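PDB 2QN0: neurotoxin from Clostridium botulinum, which acts as a zinc-dependent protease, the light chain of botulinum neurotoxin C1, and probably cleaves the SNARE proteins syntaxin and SNAP-25 to block neurotransmitter release. Local coordinates for residues R197-S203 / V379-A385; Y367-N371 / F410-N414. All blocks are in the same frame, centred on the assembly; numbering follows the deposited sequence.

Contact 1 (R197-S203 / V379-A385)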
# COMPACT_ATOMS: atom_id res chain seq x y z
N ARG A 197 7.05 -0.85 -11.64
CA ARG A 197 7.79 -1.32 -12.81
C ARG A 197 9.23 -1.70 -12.50
O ARG A 197 9.91 -2.31 -13.32
CB ARG A 197 7.74 -0.31 -13.97
CG ARG A 197 8.71 0.85 -13.92
CD ARG A 197 8.70 1.57 -15.28
NE ARG A 197 9.49 2.80 -15.29
CZ ARG A 197 10.82 2.84 -15.37
NH1 ARG A 197 11.52 1.72 -15.46
NH2 ARG A 197 11.44 4.01 -15.37
N PHE A 198 9.71 -1.32 -11.32
CA PHE A 198 11.06 -1.70 -10.90
C PHE A 198 10.85 -3.00 -10.14
O PHE A 198 10.47 -2.99 -8.96
CB PHE A 198 11.67 -0.62 -10.00
CG PHE A 198 12.14 0.59 -10.76
CD1 PHE A 198 13.46 0.68 -11.21
CD2 PHE A 198 11.26 1.63 -11.06
CE1 PHE A 198 13.89 1.78 -11.94
CE2 PHE A 198 11.69 2.73 -11.80
CZ PHE A 198 13.01 2.81 -12.24
N MET A 199 11.08 -4.12 -10.82
CA MET A 199 10.84 -5.43 -10.25
C MET A 199 11.99 -6.18 -9.60
O MET A 199 13.09 -6.29 -10.16
CB MET A 199 10.22 -6.33 -11.32
CG MET A 199 8.96 -5.77 -11.94
SD MET A 199 8.53 -6.64 -13.46
CE MET A 199 9.43 -5.64 -14.67
N LEU A 200 11.72 -6.74 -8.43
CA LEU A 200 12.67 -7.53 -7.68
C LEU A 200 12.80 -8.87 -8.39
O LEU A 200 11.82 -9.38 -8.94
CB LEU A 200 12.14 -7.70 -6.25
CG LEU A 200 12.76 -8.64 -5.21
CD1 LEU A 200 12.35 -8.16 -3.81
CD2 LEU A 200 12.29 -10.07 -5.45
N THR A 201 14.00 -9.44 -8.41
CA THR A 201 14.23 -10.73 -9.07
C THR A 201 14.66 -11.78 -8.04
O THR A 201 15.30 -11.45 -7.04
CB THR A 201 15.29 -10.62 -10.18
OG1 THR A 201 16.50 -10.06 -9.64
CG2 THR A 201 14.78 -9.72 -11.31
N TYR A 202 14.33 -13.04 -8.31
CA TYR A 202 14.63 -14.13 -7.39
C TYR A 202 14.68 -15.47 -8.12
O TYR A 202 14.28 -15.57 -9.28
CB TYR A 202 13.51 -14.19 -6.35
CG TYR A 202 12.15 -14.28 -7.01
CD1 TYR A 202 11.62 -15.52 -7.39
CD2 TYR A 202 11.47 -13.13 -7.39
CE1 TYR A 202 10.45 -15.60 -8.14
CE2 TYR A 202 10.29 -13.20 -8.14
CZ TYR A 202 9.80 -14.43 -8.52
OH TYR A 202 8.68 -14.51 -9.32
N SER A 203 15.17 -16.50 -7.43
CA SER A 203 15.24 -17.85 -7.99
C SER A 203 14.55 -18.84 -7.04
O SER A 203 14.15 -19.93 -7.44
CB SER A 203 16.70 -18.28 -8.22
OG SER A 203 17.45 -18.27 -7.03
N VAL A 379 17.76 -11.96 -3.56
CA VAL A 379 17.41 -11.23 -4.77
C VAL A 379 18.61 -10.99 -5.66
O VAL A 379 19.76 -11.09 -5.23
CB VAL A 379 16.74 -9.88 -4.42
CG1 VAL A 379 15.46 -10.13 -3.63
CG2 VAL A 379 17.69 -9.00 -3.63
N TYR A 380 18.34 -10.68 -6.92
CA TYR A 380 19.39 -10.44 -7.89
C TYR A 380 19.22 -9.03 -8.45
O TYR A 380 18.60 -8.19 -7.82
CB TYR A 380 19.30 -11.48 -9.01
CG TYR A 380 19.44 -12.89 -8.49
CD1 TYR A 380 20.69 -13.41 -8.15
CD2 TYR A 380 18.32 -13.70 -8.30
CE1 TYR A 380 20.82 -14.70 -7.64
CE2 TYR A 380 18.44 -14.99 -7.79
CZ TYR A 380 19.69 -15.48 -7.46
OH TYR A 380 19.80 -16.76 -6.96
N THR A 381 19.77 -8.77 -9.63
CA THR A 381 19.64 -7.44 -10.21
C THR A 381 18.19 -7.19 -10.61
O THR A 381 17.58 -8.01 -11.27
CB THR A 381 20.54 -7.26 -11.45
OG1 THR A 381 21.89 -7.60 -11.11
CG2 THR A 381 20.50 -5.82 -11.93
N PRO A 382 17.63 -6.05 -10.19
CA PRO A 382 16.24 -5.70 -10.52
C PRO A 382 16.08 -5.50 -12.02
O PRO A 382 17.03 -5.13 -12.71
CB PRO A 382 16.02 -4.40 -9.75
CG PRO A 382 17.00 -4.48 -8.62
CD PRO A 382 18.22 -5.04 -9.29
N VAL A 383 14.88 -5.75 -12.52
CA VAL A 383 14.59 -5.57 -13.94
C VAL A 383 13.37 -4.68 -14.10
O VAL A 383 12.65 -4.42 -13.13
CB VAL A 383 14.30 -6.92 -14.65
CG1 VAL A 383 15.55 -7.80 -14.62
CG2 VAL A 383 13.13 -7.64 -13.99
N THR A 384 13.17 -4.18 -15.31
CA THR A 384 12.01 -3.35 -15.58
C THR A 384 11.51 -3.70 -16.97
O THR A 384 12.11 -4.52 -17.67
CB THR A 384 12.34 -1.84 -15.48
OG1 THR A 384 11.12 -1.09 -15.54
CG2 THR A 384 13.26 -1.40 -16.61
N ALA A 385 10.40 -3.09 -17.37
CA ALA A 385 9.82 -3.37 -18.68
C ALA A 385 8.79 -2.29 -19.00
O ALA A 385 8.40 -1.52 -18.12
CB ALA A 385 9.15 -4.74 -18.68
O HOH W 1 16.02 -7.64 -7.22

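Contact 2 (Y367-N371 / F410-N414)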
# COMPACT_ATOMS: atom_id res chain seq x y z
N TYR A 367 -3.76 -15.26 -8.72
CA TYR A 367 -3.51 -14.63 -10.03
C TYR A 367 -2.66 -15.52 -10.92
O TYR A 367 -2.33 -15.15 -12.05
CB TYR A 367 -2.83 -13.27 -9.84
CG TYR A 367 -3.77 -12.22 -9.29
CD1 TYR A 367 -4.34 -11.25 -10.13
CD2 TYR A 367 -4.13 -12.21 -7.94
CE1 TYR A 367 -5.24 -10.30 -9.64
CE2 TYR A 367 -5.03 -11.27 -7.44
CZ TYR A 367 -5.59 -10.32 -8.29
OH TYR A 367 -6.49 -9.41 -7.79
N ASN A 368 -2.30 -16.69 -10.41
CA ASN A 368 -1.50 -17.66 -11.16
C ASN A 368 -0.21 -17.08 -11.75
O ASN A 368 0.02 -17.16 -12.95
CB ASN A 368 -2.34 -18.28 -12.27
CG ASN A 368 -1.67 -19.48 -12.91
OD1 ASN A 368 -1.26 -20.41 -12.22
ND2 ASN A 368 -1.56 -19.46 -14.24
N VAL A 369 0.62 -16.48 -10.90
CA VAL A 369 1.89 -15.92 -11.34
C VAL A 369 3.01 -16.50 -10.49
O VAL A 369 2.79 -16.95 -9.36
CB VAL A 369 1.92 -14.38 -11.20
CG1 VAL A 369 0.86 -13.74 -12.10
CG2 VAL A 369 1.71 -13.97 -9.74
N GLN A 370 4.22 -16.50 -11.05
CA GLN A 370 5.38 -16.98 -10.33
C GLN A 370 5.69 -15.90 -9.30
O GLN A 370 5.43 -14.72 -9.55
CB GLN A 370 6.57 -17.14 -11.29
CG GLN A 370 7.85 -17.66 -10.65
CD GLN A 370 7.68 -19.06 -10.07
OE1 GLN A 370 6.93 -19.26 -9.11
NE2 GLN A 370 8.37 -20.04 -10.66
N ASN A 371 6.24 -16.28 -8.16
CA ASN A 371 6.57 -15.30 -7.14
C ASN A 371 7.59 -15.86 -6.16
O ASN A 371 7.81 -17.07 -6.11
CB ASN A 371 5.31 -14.86 -6.38
CG ASN A 371 5.55 -13.63 -5.52
OD1 ASN A 371 6.19 -12.67 -5.95
ND2 ASN A 371 5.02 -13.65 -4.29
N PHE A 410 5.29 -19.99 -16.62
CA PHE A 410 5.62 -18.60 -16.30
C PHE A 410 6.81 -18.02 -17.07
O PHE A 410 7.52 -17.17 -16.56
CB PHE A 410 5.89 -18.50 -14.79
CG PHE A 410 4.88 -19.23 -13.96
CD1 PHE A 410 3.61 -18.70 -13.75
CD2 PHE A 410 5.18 -20.49 -13.43
CE1 PHE A 410 2.65 -19.41 -13.03
CE2 PHE A 410 4.23 -21.20 -12.71
CZ PHE A 410 2.96 -20.66 -12.51
N MET A 411 7.01 -18.47 -18.31
CA MET A 411 8.13 -17.97 -19.10
C MET A 411 8.16 -16.45 -19.24
O MET A 411 9.23 -15.86 -19.40
CB MET A 411 8.13 -18.61 -20.49
CG MET A 411 8.94 -19.89 -20.57
SD MET A 411 8.98 -20.58 -22.23
CE MET A 411 8.11 -22.11 -21.97
N GLY A 412 6.99 -15.82 -19.20
CA GLY A 412 6.95 -14.37 -19.32
C GLY A 412 7.71 -13.66 -18.21
O GLY A 412 8.19 -12.54 -18.38
N GLN A 413 7.81 -14.32 -17.06
CA GLN A 413 8.51 -13.77 -15.90
C GLN A 413 9.94 -14.28 -15.80
O GLN A 413 10.70 -13.86 -14.92
CB GLN A 413 7.76 -14.12 -14.62
CG GLN A 413 6.44 -13.41 -14.43
CD GLN A 413 5.69 -13.94 -13.23
OE1 GLN A 413 4.82 -14.81 -13.35
NE2 GLN A 413 6.03 -13.43 -12.05
N ASN A 414 10.30 -15.19 -16.70
CA ASN A 414 11.63 -15.79 -16.72
C ASN A 414 12.62 -14.87 -17.43
O ASN A 414 12.52 -14.66 -18.65
CB ASN A 414 11.55 -17.14 -17.43
CG ASN A 414 12.80 -17.98 -17.24
OD1 ASN A 414 13.91 -17.49 -17.36
ND2 ASN A 414 12.61 -19.27 -16.95

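Contact 1 (R197-S203 / V379-A385)
Val379 lies across from Tyr202 by backbone, while its CG1 packs 3.5 Å from Leu200 CG. Its CA also donates a CA-H...O contact to Thr201 O. Tyr380 N then bonds to Thr201 O at 3.1 Å. The ring of Tyr380 extends toward the 203 end of segment 197-203, so that its OH meets Ser203 OG at 2.8 Å in a hydrogen bond. Tyr380 O does not reach Thr201 N directly; water 1 bridges them. Thr381 is an extra residue in the pairing, and its O accepts a 2.8 Å bond from Thr201 OG1. Pro382 lies opposite Leu200. The one true bridge comes at Val383, whose N and O bond to Met199 O (3.0 Å) and Met199 N (2.8 Å). Thr384 OG1 donates to Arg197 O and accepts from Arg197 NH1, both at 2.8 Å. Met199 CE packs 4.1 Å from Ala385 CB. The result is one antiparallel, hydrogen-bonded bridge with irregular flanks. It joins two small two-stranded sheets, 201-202 with 219-220 and 383-384 with 422-423.

Contact 2 (Y367-N371 / F410-N414)
The side-chain amide of Gln413 reads the backbone of Gln370. Gln370 N donates to Gln413 OE1 at 2.9 Å, and Gln413 NE2 donates to Gln370 O at 2.9 Å. One amide thus satisfies both backbone polar groups of one extended residue, much as a neighbouring strand would. Each amide atom has a further partner: OE1 accepts from Asn400 ND2, and NE2 donates to Cys220 O. The Gln370 side chain turns elsewhere. Its OE1 accepts bonds from Asn207 N and, at 3.2 Å, from Asn371 N.

Packing adds to this pair. Val369 CB lies 3.6 Å from Gln413 OE1. The CA of Gln370 sits over one face of the Phe410 ring, and its CB is 3.8 Å from Phe410 CG. At the ring edge, Asn368 O is 3.5 Å from Phe410 CE1. Phe410 and Gln413 can both face the same partner because a short 3-10 turn links them, with Gln413 N bonded to Phe410 O at 2.9 Å.

Asn368, the first residue past helix 360-366, has positive phi and completes a Schellman motif. The 367-371 loop then runs past helix 223-238, where Val369 touches Leu225 and Tyr367 touches Ile224 and Met228. Strand 219-220 lies alongside: Phe219 packs on Gln370 and Gln413, and the Gln413 backbone bonds to Cys220. Tyr202 of strand 201-202 touches both glutamines.

The two contacts interlock along the chain: the order is 197-203, 367-371, 379-385, 410-414. Their centres are about 13 Å apart, on the same side of the chain's centre. They touch through Tyr202 of contact 1, whose OH packs 3.1 Å from Asn371 CA of contact 2. Strand 219-220 is a neighbour of both. It pairs with strand 201-202, and its Cys220 meets Met199 and Val383 of contact 1 and Gln413 of contact 2. Helix 223-238 follows this strand and carries the zinc ligands His229 and His233. Together the contacts place late, mostly irregular parts of the protease chain beside the strand that precedes the zinc-binding helix.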